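Local atomic coordinates of ATP-dependent protease (PDB entry 7CAY), a protein that probably binds protein substrates in the manner of the N-terminal domain of Lon peptidase. Residues R184-Q187 against L188-W191. Residues are numbered along the deposited sequence; the frame is centred on the assembly and turned at random.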
ATOM      1  N   ARG A 184       2.563 -15.407  -3.581  1.00 66.41           N
ATOM      2  CA  ARG A 184       1.467 -14.566  -3.115  1.00 63.98           C
ATOM      3  C   ARG A 184       0.122 -15.184  -3.476  1.00 65.23           C
ATOM      4  O   ARG A 184      -0.779 -15.280  -2.636  1.00 63.04           O
ATOM      5  CB  ARG A 184       1.599 -13.166  -3.714  1.00 63.95           C
ATOM      6  CG  ARG A 184       1.627 -12.040  -2.697  1.00 62.69           C
ATOM      7  CD  ARG A 184       1.728 -10.695  -3.395  1.00 62.90           C
ATOM      8  NE  ARG A 184       3.099 -10.372  -3.782  1.00 63.69           N
ATOM      9  CZ  ARG A 184       3.432  -9.776  -4.923  1.00 64.31           C
ATOM     10  NH1 ARG A 184       2.491  -9.453  -5.802  1.00 64.39           N
ATOM     11  NH2 ARG A 184       4.705  -9.513  -5.189  1.00 65.00           N
ATOM     12  N   LEU A 185      -0.023 -15.623  -4.728  1.00 67.41           N
ATOM     13  CA  LEU A 185      -1.256 -16.270  -5.160  1.00 69.10           C
ATOM     14  C   LEU A 185      -1.448 -17.639  -4.522  1.00 69.54           C
ATOM     15  O   LEU A 185      -2.589 -18.105  -4.420  1.00 69.11           O
ATOM     16  CB  LEU A 185      -1.273 -16.395  -6.685  1.00 71.07           C
ATOM     17  CG  LEU A 185      -1.493 -15.092  -7.457  1.00 70.46           C
ATOM     18  CD1 LEU A 185      -1.057 -15.241  -8.906  1.00 72.90           C
ATOM     19  CD2 LEU A 185      -2.954 -14.672  -7.383  1.00 69.36           C
ATOM     20  N   GLU A 186      -0.368 -18.290  -4.087  1.00 67.80           N
ATOM     21  CA  GLU A 186      -0.504 -19.604  -3.468  1.00 69.73           C
ATOM     22  C   GLU A 186      -1.122 -19.497  -2.078  1.00 68.44           C
ATOM     23  O   GLU A 186      -1.939 -20.340  -1.689  1.00 68.07           O
ATOM     24  CB  GLU A 186       0.855 -20.303  -3.409  1.00 72.07           C
ATOM     25  CG  GLU A 186       0.780 -21.794  -3.104  1.00 74.93           C
ATOM     26  CD  GLU A 186       0.144 -22.595  -4.230  1.00 78.53           C
ATOM     27  OE1 GLU A 186       0.764 -22.710  -5.310  1.00 80.52           O
ATOM     28  OE2 GLU A 186      -0.979 -23.103  -4.031  1.00 79.12           O
ATOM     29  N   GLN A 187      -0.752 -18.468  -1.312  1.00 67.13           N
ATOM     30  CA  GLN A 187      -1.379 -18.252  -0.014  1.00 67.57           C
ATOM     31  C   GLN A 187      -2.664 -17.446  -0.121  1.00 65.97           C
ATOM     32  O   GLN A 187      -3.547 -17.587   0.733  1.00 65.68           O
ATOM     33  CB  GLN A 187      -0.408 -17.562   0.952  1.00 66.57           C
ATOM     34  CG  GLN A 187      -0.202 -16.078   0.715  1.00 65.83           C
ATOM     35  CD  GLN A 187       0.536 -15.409   1.864  1.00 65.38           C
ATOM     36  OE1 GLN A 187       0.688 -15.989   2.943  1.00 65.81           O
ATOM     37  NE2 GLN A 187       0.999 -14.182   1.639  1.00 64.46           N
ATOM     38  N   LEU A 188      -2.793 -16.610  -1.154  1.00 66.06           N
ATOM     39  CA  LEU A 188      -4.084 -15.996  -1.446  1.00 67.46           C
ATOM     40  C   LEU A 188      -5.121 -17.054  -1.789  1.00 73.59           C
ATOM     41  O   LEU A 188      -6.322 -16.846  -1.579  1.00 74.94           O
ATOM     42  CB  LEU A 188      -3.937 -14.991  -2.590  1.00 66.10           C
ATOM     43  CG  LEU A 188      -5.156 -14.162  -2.997  1.00 65.74           C
ATOM     44  CD1 LEU A 188      -5.628 -13.295  -1.841  1.00 63.37           C
ATOM     45  CD2 LEU A 188      -4.831 -13.310  -4.214  1.00 66.55           C
ATOM     46  N   LEU A 189      -4.673 -18.199  -2.311  1.00 70.08           N
ATOM     47  CA  LEU A 189      -5.577 -19.305  -2.597  1.00 75.16           C
ATOM     48  C   LEU A 189      -6.076 -19.968  -1.320  1.00 78.77           C
ATOM     49  O   LEU A 189      -7.218 -20.440  -1.273  1.00 79.41           O
ATOM     50  CB  LEU A 189      -4.870 -20.325  -3.493  1.00 76.29           C
ATOM     51  CG  LEU A 189      -5.611 -21.618  -3.835  1.00 77.34           C
ATOM     52  CD1 LEU A 189      -6.938 -21.298  -4.498  1.00 77.74           C
ATOM     53  CD2 LEU A 189      -4.760 -22.500  -4.733  1.00 79.25           C
ATOM     54  N   ALA A 190      -5.244 -20.010  -0.276  1.00 76.81           N
ATOM     55  CA  ALA A 190      -5.668 -20.615   0.982  1.00 78.04           C
ATOM     56  C   ALA A 190      -6.703 -19.752   1.693  1.00 78.40           C
ATOM     57  O   ALA A 190      -7.683 -20.272   2.241  1.00 80.58           O
ATOM     58  CB  ALA A 190      -4.458 -20.854   1.886  1.00 77.34           C
ATOM     59  N   TRP A 191      -6.506 -18.436   1.692  1.00 80.95           N
ATOM     60  CA  TRP A 191      -7.408 -17.514   2.371  1.00 77.69           C
ATOM     61  C   TRP A 191      -8.703 -17.277   1.610  1.00 84.15           C
ATOM     62  O   TRP A 191      -9.579 -16.567   2.116  1.00 83.96           O
ATOM     63  CB  TRP A 191      -6.701 -16.182   2.610  1.00 69.01           C
ATOM     64  CG  TRP A 191      -5.519 -16.319   3.497  1.00 63.59           C
ATOM     65  CD1 TRP A 191      -5.339 -17.244   4.484  1.00 63.37           C
ATOM     66  CD2 TRP A 191      -4.335 -15.519   3.475  1.00 59.67           C
ATOM     67  NE1 TRP A 191      -4.117 -17.062   5.085  1.00 61.25           N
ATOM     68  CE2 TRP A 191      -3.482 -16.009   4.483  1.00 58.73           C
ATOM     69  CE3 TRP A 191      -3.915 -14.433   2.703  1.00 57.06           C
ATOM     70  CZ2 TRP A 191      -2.234 -15.452   4.739  1.00 56.56           C
ATOM     71  CZ3 TRP A 191      -2.677 -13.883   2.959  1.00 55.62           C
ATOM     72  CH2 TRP A 191      -1.851 -14.392   3.968  1.00 55.28           C
TER
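Gln187 and Trp191, one helical turn apart, send their side chains in the same direction, so that the amide lies alongside the six-membered part of the indole. Gln187 OE1 is 3.2 Å from Trp191 CH2, and the amide and ring planes are turned 35° apart, so the amide lies obliquely beside the ring. Gln187 CG sits between the backbone N and the carbonyl carbon (chi1 76°), and the chain beyond it runs extended, which carries the amide to the outer ring carbons. A weak hydrogen bond to Ser174 gives OE1 a partner on helix 169-177, whose Gln171, Ser174 and Leu175 also touch the indole.

The carbonyl O of Gln187 meets Trp191 in two ways. It accepts the backbone N-H of Trp191 at an N to O distance of 3.2 Å, with an N-H...O angle of 159°, and it stands 3.4 Å above the indole plane, displaced toward the rim; a weak bond from Ala190 N reaches it as well. Nearer the start of the segment, Leu188 N donates to Arg184 O at 2.8 Å. On the buried flank, Leu185 CD2 meets Leu188 CD2 at 3.9 Å; Leu185 touches Ala154 and Leu188 touches Leu161, both on helix 154-164. The guanidinium of Arg184 leads away from this turn, its NE hydrogen-bonded to the backbone O of Glu178.

The i to i+4 bonds and i, i+3 leucine pairing are those of an alpha-helix packed by one flank, here the last helix of the C-terminal helical part of a Lon N-terminal-like domain.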